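PDB 4FF5: glycosyl hydrolase 25 from Streptococcus pneumoniae, which probably hydrolyses the glycan strands of bacterial peptidoglycan, as family 25 lysozymes do, and serves as a virulence factor in host-cell invasion. Local coordinates for residues 118-124 / 148-154; 56-60 / 78-82. All blocks are in the same frame, centred on the assembly; numbering follows the deposited sequence.

Contact 1. Residues 118-124 / 148-154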
loop_
_atom_site.group_PDB
_atom_site.type_symbol
_atom_site.label_atom_id
_atom_site.label_comp_id
_atom_site.label_asym_id
_atom_site.label_seq_id
_atom_site.Cartn_x
_atom_site.Cartn_y
_atom_site.Cartn_z
ATOM N N VAL A 118 -1.085 2.607 -9.926
ATOM C CA VAL A 118 -0.249 2.743 -8.752
ATOM C C VAL A 118 -1.057 3.426 -7.661
ATOM O O VAL A 118 -1.666 4.479 -7.886
ATOM C CB VAL A 118 1.003 3.609 -9.059
ATOM C CG1 VAL A 118 1.871 3.776 -7.815
ATOM C CG2 VAL A 118 1.812 2.993 -10.193
ATOM N N ALA A 119 -1.059 2.809 -6.487
ATOM C CA ALA A 119 -1.633 3.384 -5.290
ATOM C C ALA A 119 -0.473 3.725 -4.369
ATOM O O ALA A 119 0.679 3.412 -4.685
ATOM C CB ALA A 119 -2.565 2.367 -4.640
ATOM N N VAL A 120 -0.763 4.347 -3.225
ATOM C CA VAL A 120 0.298 4.754 -2.325
ATOM C C VAL A 120 -0.006 4.324 -0.891
ATOM O O VAL A 120 -1.161 4.082 -0.556
ATOM C CB VAL A 120 0.564 6.291 -2.378
ATOM C CG1 VAL A 120 1.236 6.689 -3.707
ATOM C CG2 VAL A 120 -0.702 7.102 -2.074
ATOM N N TYR A 121 1.019 4.267 -0.044
ATOM C CA TYR A 121 0.805 4.005 1.386
ATOM C C TYR A 121 1.709 4.822 2.310
ATOM O O TYR A 121 2.769 5.288 1.908
ATOM C CB TYR A 121 0.893 2.490 1.718
ATOM C CG TYR A 121 2.287 1.854 1.880
ATOM C CD1 TYR A 121 2.901 1.787 3.137
ATOM C CD2 TYR A 121 2.930 1.239 0.796
ATOM C CE1 TYR A 121 4.142 1.187 3.304
ATOM C CE2 TYR A 121 4.155 0.603 0.951
ATOM C CZ TYR A 121 4.757 0.597 2.201
ATOM O OH TYR A 121 5.950 -0.031 2.347
ATOM N N ALA A 122 1.280 4.959 3.554
ATOM C CA ALA A 122 2.070 5.620 4.596
ATOM C C ALA A 122 2.111 4.741 5.823
ATOM O O ALA A 122 1.081 4.219 6.232
ATOM C CB ALA A 122 1.452 6.972 4.942
ATOM N N TYR A 123 3.298 4.608 6.429
ATOM C CA TYR A 123 3.452 3.877 7.683
ATOM C C TYR A 123 3.000 4.821 8.794
ATOM O O TYR A 123 3.596 5.879 8.989
ATOM C CB TYR A 123 4.928 3.479 7.849
ATOM C CG TYR A 123 5.285 2.648 9.061
ATOM C CD1 TYR A 123 5.114 1.255 9.027
ATOM C CD2 TYR A 123 5.881 3.210 10.189
ATOM C CE1 TYR A 123 5.464 0.458 10.097
ATOM C CE2 TYR A 123 6.222 2.415 11.292
ATOM C CZ TYR A 123 6.008 1.034 11.226
ATOM O OH TYR A 123 6.332 0.174 12.252
ATOM N N VAL A 124 1.913 4.455 9.476
ATOM C CA VAL A 124 1.234 5.337 10.432
ATOM C C VAL A 124 1.923 5.176 11.779
ATOM O O VAL A 124 1.921 4.098 12.353
ATOM C CB VAL A 124 -0.276 4.997 10.533
ATOM C CG1 VAL A 124 -0.954 5.808 11.625
ATOM C CG2 VAL A 124 -0.966 5.248 9.197
ATOM N N PRO A 148 -2.774 9.053 -7.334
ATOM C CA PRO A 148 -2.731 7.621 -7.027
ATOM C C PRO A 148 -4.136 7.007 -6.999
ATOM O O PRO A 148 -5.122 7.702 -6.714
ATOM C CB PRO A 148 -2.066 7.579 -5.653
ATOM C CG PRO A 148 -2.369 8.901 -5.036
ATOM C CD PRO A 148 -2.385 9.880 -6.172
ATOM N N SER A 149 -4.220 5.718 -7.309
ATOM C CA SER A 149 -5.505 5.025 -7.371
ATOM C C SER A 149 -6.153 4.801 -5.997
ATOM O O SER A 149 -7.348 4.524 -5.920
ATOM C CB SER A 149 -5.349 3.692 -8.096
ATOM O OG SER A 149 -4.675 2.748 -7.264
ATOM N N TYR A 150 -5.357 4.889 -4.925
ATOM C CA TYR A 150 -5.831 4.624 -3.579
ATOM C C TYR A 150 -4.794 5.150 -2.592
ATOM O O TYR A 150 -3.609 5.205 -2.909
ATOM C CB TYR A 150 -6.012 3.116 -3.372
ATOM C CG TYR A 150 -7.369 2.709 -2.835
ATOM C CD1 TYR A 150 -8.399 2.339 -3.707
ATOM C CD2 TYR A 150 -7.626 2.689 -1.460
ATOM C CE1 TYR A 150 -9.651 1.964 -3.224
ATOM C CE2 TYR A 150 -8.872 2.311 -0.967
ATOM C CZ TYR A 150 -9.877 1.945 -1.857
ATOM O OH TYR A 150 -11.124 1.581 -1.381
ATOM N N TYR A 151 -5.240 5.518 -1.403
ATOM C CA TYR A 151 -4.324 5.874 -0.329
ATOM C C TYR A 151 -4.477 4.845 0.781
ATOM O O TYR A 151 -5.592 4.581 1.215
ATOM C CB TYR A 151 -4.694 7.237 0.228
ATOM C CG TYR A 151 -4.496 8.373 -0.728
ATOM C CD1 TYR A 151 -5.480 8.712 -1.676
ATOM C CD2 TYR A 151 -3.347 9.153 -0.654
ATOM C CE1 TYR A 151 -5.283 9.793 -2.549
ATOM C CE2 TYR A 151 -3.146 10.227 -1.517
ATOM C CZ TYR A 151 -4.112 10.547 -2.454
ATOM O OH TYR A 151 -3.866 11.632 -3.291
ATOM N N TRP A 152 -3.369 4.270 1.233
ATOM C CA TRP A 152 -3.409 3.226 2.270
ATOM C C TRP A 152 -2.684 3.627 3.534
ATOM O O TRP A 152 -1.563 4.171 3.485
ATOM C CB TRP A 152 -2.770 1.943 1.727
ATOM C CG TRP A 152 -3.564 1.259 0.635
ATOM C CD1 TRP A 152 -3.398 1.373 -0.737
ATOM C CD2 TRP A 152 -4.682 0.325 0.809
ATOM N NE1 TRP A 152 -4.297 0.588 -1.409
ATOM C CE2 TRP A 152 -5.106 -0.061 -0.541
ATOM C CE3 TRP A 152 -5.353 -0.213 1.913
ATOM C CZ2 TRP A 152 -6.146 -0.963 -0.760
ATOM C CZ3 TRP A 152 -6.414 -1.099 1.677
ATOM C CH2 TRP A 152 -6.786 -1.476 0.374
ATOM N N LEU A 153 -3.300 3.318 4.680
ATOM C CA LEU A 153 -2.686 3.514 5.988
ATOM C C LEU A 153 -2.115 2.192 6.436
ATOM O O LEU A 153 -2.873 1.242 6.664
ATOM C CB LEU A 153 -3.753 3.965 7.012
ATOM C CG LEU A 153 -4.034 5.483 7.054
ATOM C CD1 LEU A 153 -4.652 5.982 5.755
ATOM C CD2 LEU A 153 -4.887 5.817 8.275
ATOM N N ASP A 154 -0.791 2.112 6.519
ATOM C CA ASP A 154 -0.101 0.903 6.979
ATOM C C ASP A 154 0.028 0.998 8.501
ATOM O O ASP A 154 0.822 1.782 9.021
ATOM C CB ASP A 154 1.262 0.772 6.266
ATOM C CG ASP A 154 2.197 -0.240 6.931
ATOM O OD1 ASP A 154 1.790 -0.944 7.870
ATOM O OD2 ASP A 154 3.371 -0.285 6.558
#

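Contact 2. Residues 56-60 / 78-82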
loop_
_atom_site.group_PDB
_atom_site.type_symbol
_atom_site.label_atom_id
_atom_site.label_comp_id
_atom_site.label_asym_id
_atom_site.label_seq_id
_atom_site.Cartn_x
_atom_site.Cartn_y
_atom_site.Cartn_z
ATOM N N ASP A 56 3.963 -4.312 -3.537
ATOM C CA ASP A 56 4.194 -3.059 -2.831
ATOM C C ASP A 56 5.703 -2.861 -2.679
ATOM O O ASP A 56 6.462 -3.834 -2.523
ATOM C CB ASP A 56 3.400 -2.938 -1.516
ATOM C CG ASP A 56 3.776 -4.002 -0.484
ATOM O OD1 ASP A 56 3.100 -5.058 -0.437
ATOM O OD2 ASP A 56 4.754 -3.777 0.272
ATOM N N LEU A 57 6.111 -1.597 -2.775
ATOM C CA LEU A 57 7.501 -1.195 -2.869
ATOM C C LEU A 57 7.697 0.031 -2.016
ATOM O O LEU A 57 6.751 0.805 -1.794
ATOM C CB LEU A 57 7.835 -0.769 -4.303
ATOM C CG LEU A 57 7.854 -1.768 -5.422
ATOM C CD1 LEU A 57 7.862 -0.986 -6.724
ATOM C CD2 LEU A 57 9.107 -2.628 -5.311
ATOM N N SER A 58 8.933 0.205 -1.572
ATOM C CA SER A 58 9.351 1.353 -0.773
ATOM C C SER A 58 10.782 1.737 -1.201
ATOM O O SER A 58 11.346 1.126 -2.125
ATOM C CB SER A 58 9.338 0.995 0.728
ATOM O OG SER A 58 10.432 0.153 1.033
ATOM N N GLY A 59 11.372 2.695 -0.490
ATOM C CA GLY A 59 12.762 3.091 -0.696
ATOM C C GLY A 59 13.781 1.989 -0.443
ATOM O O GLY A 59 14.924 2.108 -0.879
ATOM N N TRP A 60 13.378 0.924 0.264
ATOM C CA TRP A 60 14.206 -0.295 0.418
ATOM C C TRP A 60 14.414 -1.091 -0.848
ATOM O O TRP A 60 15.313 -1.938 -0.921
ATOM C CB TRP A 60 13.625 -1.187 1.523
ATOM C CG TRP A 60 13.692 -0.511 2.872
ATOM C CD1 TRP A 60 12.637 -0.060 3.660
ATOM C CD2 TRP A 60 14.904 -0.166 3.621
ATOM N NE1 TRP A 60 13.106 0.516 4.820
ATOM C CE2 TRP A 60 14.456 0.480 4.854
ATOM C CE3 TRP A 60 16.272 -0.328 3.399
ATOM C CZ2 TRP A 60 15.356 0.949 5.806
ATOM C CZ3 TRP A 60 17.166 0.144 4.369
ATOM C CH2 TRP A 60 16.715 0.765 5.544
ATOM N N ALA A 78 0.630 -1.773 -8.402
ATOM C CA ALA A 78 1.704 -1.525 -7.438
ATOM C C ALA A 78 1.223 -0.558 -6.367
ATOM O O ALA A 78 0.422 0.337 -6.642
ATOM C CB ALA A 78 2.929 -0.963 -8.136
ATOM N N ILE A 79 1.708 -0.746 -5.145
ATOM C CA ILE A 79 1.391 0.148 -4.052
ATOM C C ILE A 79 2.706 0.664 -3.484
ATOM O O ILE A 79 3.509 -0.109 -2.957
ATOM C CB ILE A 79 0.566 -0.557 -2.957
ATOM C CG1 ILE A 79 -0.676 -1.232 -3.559
ATOM C CG2 ILE A 79 0.129 0.447 -1.907
ATOM C CD1 ILE A 79 -1.604 -1.833 -2.510
ATOM N N VAL A 80 2.902 1.975 -3.569
ATOM C CA VAL A 80 4.236 2.584 -3.342
ATOM C C VAL A 80 4.278 3.371 -2.014
ATOM O O VAL A 80 3.368 4.153 -1.727
ATOM C CB VAL A 80 4.608 3.517 -4.537
ATOM C CG1 VAL A 80 5.895 4.310 -4.263
ATOM C CG2 VAL A 80 4.790 2.695 -5.813
ATOM N N ARG A 81 5.324 3.185 -1.217
ATOM C CA ARG A 81 5.435 3.906 0.049
ATOM C C ARG A 81 5.842 5.350 -0.194
ATOM O O ARG A 81 6.812 5.597 -0.905
ATOM C CB ARG A 81 6.468 3.277 0.966
ATOM C CG ARG A 81 6.361 3.826 2.380
ATOM C CD ARG A 81 7.398 3.213 3.303
ATOM N NE ARG A 81 8.750 3.740 3.071
ATOM C CZ ARG A 81 9.795 3.508 3.866
ATOM N NH1 ARG A 81 9.643 2.783 4.966
ATOM N NH2 ARG A 81 11.000 4.007 3.573
ATOM N N VAL A 82 5.098 6.285 0.390
ATOM C CA VAL A 82 5.413 7.727 0.273
ATOM C C VAL A 82 5.919 8.303 1.612
ATOM O O VAL A 82 6.813 9.167 1.660
ATOM C CB VAL A 82 4.188 8.489 -0.303
ATOM C CG1 VAL A 82 4.391 10.009 -0.338
ATOM C CG2 VAL A 82 3.911 7.988 -1.716
HETATM O O HOH W 1 12.102 2.196 6.860
#

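Contact 1. Residues 118-124 / 148-154
Val118 opens the pairing by accepting a hydrogen bond at O from Ser149 N (2.9 Å), before the strand proper of the partner begins at Tyr151. Ala119 sets its CB 3.7 Å from Tyr150 CB and close to the edge of the Trp152 indole. Val120 uses both its N and its O toward 148-154, bonding the residues that flank Tyr151: N gives to Tyr150 O (3.0 Å) and O accepts from Trp152 N (2.8 Å), while its CG2 lies 3.6 Å from Tyr151 CD2 on the helix-facing side, where helix 129-143 covers it. Tyr121 stands beside Trp152, CB to CB 3.7 Å, on the barrel interior. Ala122 repeats this around Leu153, with Trp152 O and Asp154 N. At Tyr123, Asp154 OD2 approaches the ring edge, 3.4 Å from CD1. Val124 N closes the series on Asp154 O (2.9 Å). Regular parallel bonding thus fixes the backbone carrying Asp154, whose carboxylate lies between tyrosine rings and close to Glu156, the acidic Asp-X-Glu arrangement expected of a family 25 active site.

Contact 2. Residues 56-60 / 78-82
Two backbone hydrogen bonds tie these parallel strands: Leu57 N gives to Ile79 O (3.0 Å), and Leu57 O accepts from Arg81 N (2.8 Å), so Leu57 is bonded to the residues flanking Val80. The Arg81 side chain then runs alongside 58-60. A water accepts from both Trp60 NE1 (2.8 Å) and Arg81 NH1 (3.2 Å), bridging the two, while Arg81 NE makes a salt bridge with Asp101. Ser58 CB lies over one face of the Arg81 guanidinium, 3.7 Å from Arg81 NE, and Ser58 OG accepts from Trp60 N (3.1 Å) in an ST turn that bends the chain as it leaves the strand. Deeper in, Asp56 and Ile79 sit side by side, CB to CB 4.0 Å, on the barrel interior; Asp56 OD1 is held by Asn247 and Gln230. Leu57 and Val80 face the other way, Val80 packing on helix 104-112. This is the first beta-alpha-beta unit of a TIM barrel, with a strand-end loop at the C-terminal mouth, where this fold carries its active site.

How the contacts relate
The contacts come in series along the chain, 56-60/78-82 closing before 118-124/148-154 opens, and their centres lie about 9 Å apart. Together they cover the first four strands of the closed eight-stranded TIM barrel, in order 54-57, 77-84, 118-123, 151-155, so that contact 1 joins strands three and four and contact 2 joins one and two. The gap between them is closed directly: Ala119 N and O probably hydrogen-bond Ala78 O and Val80 N, both at 2.9 Å. Tyr121 packs on Arg81 inside, and Val120 on Val82 outside. Asp56 and Asp154 thereby reach the same interior, consistent with a shared acidic substrate-binding cleft.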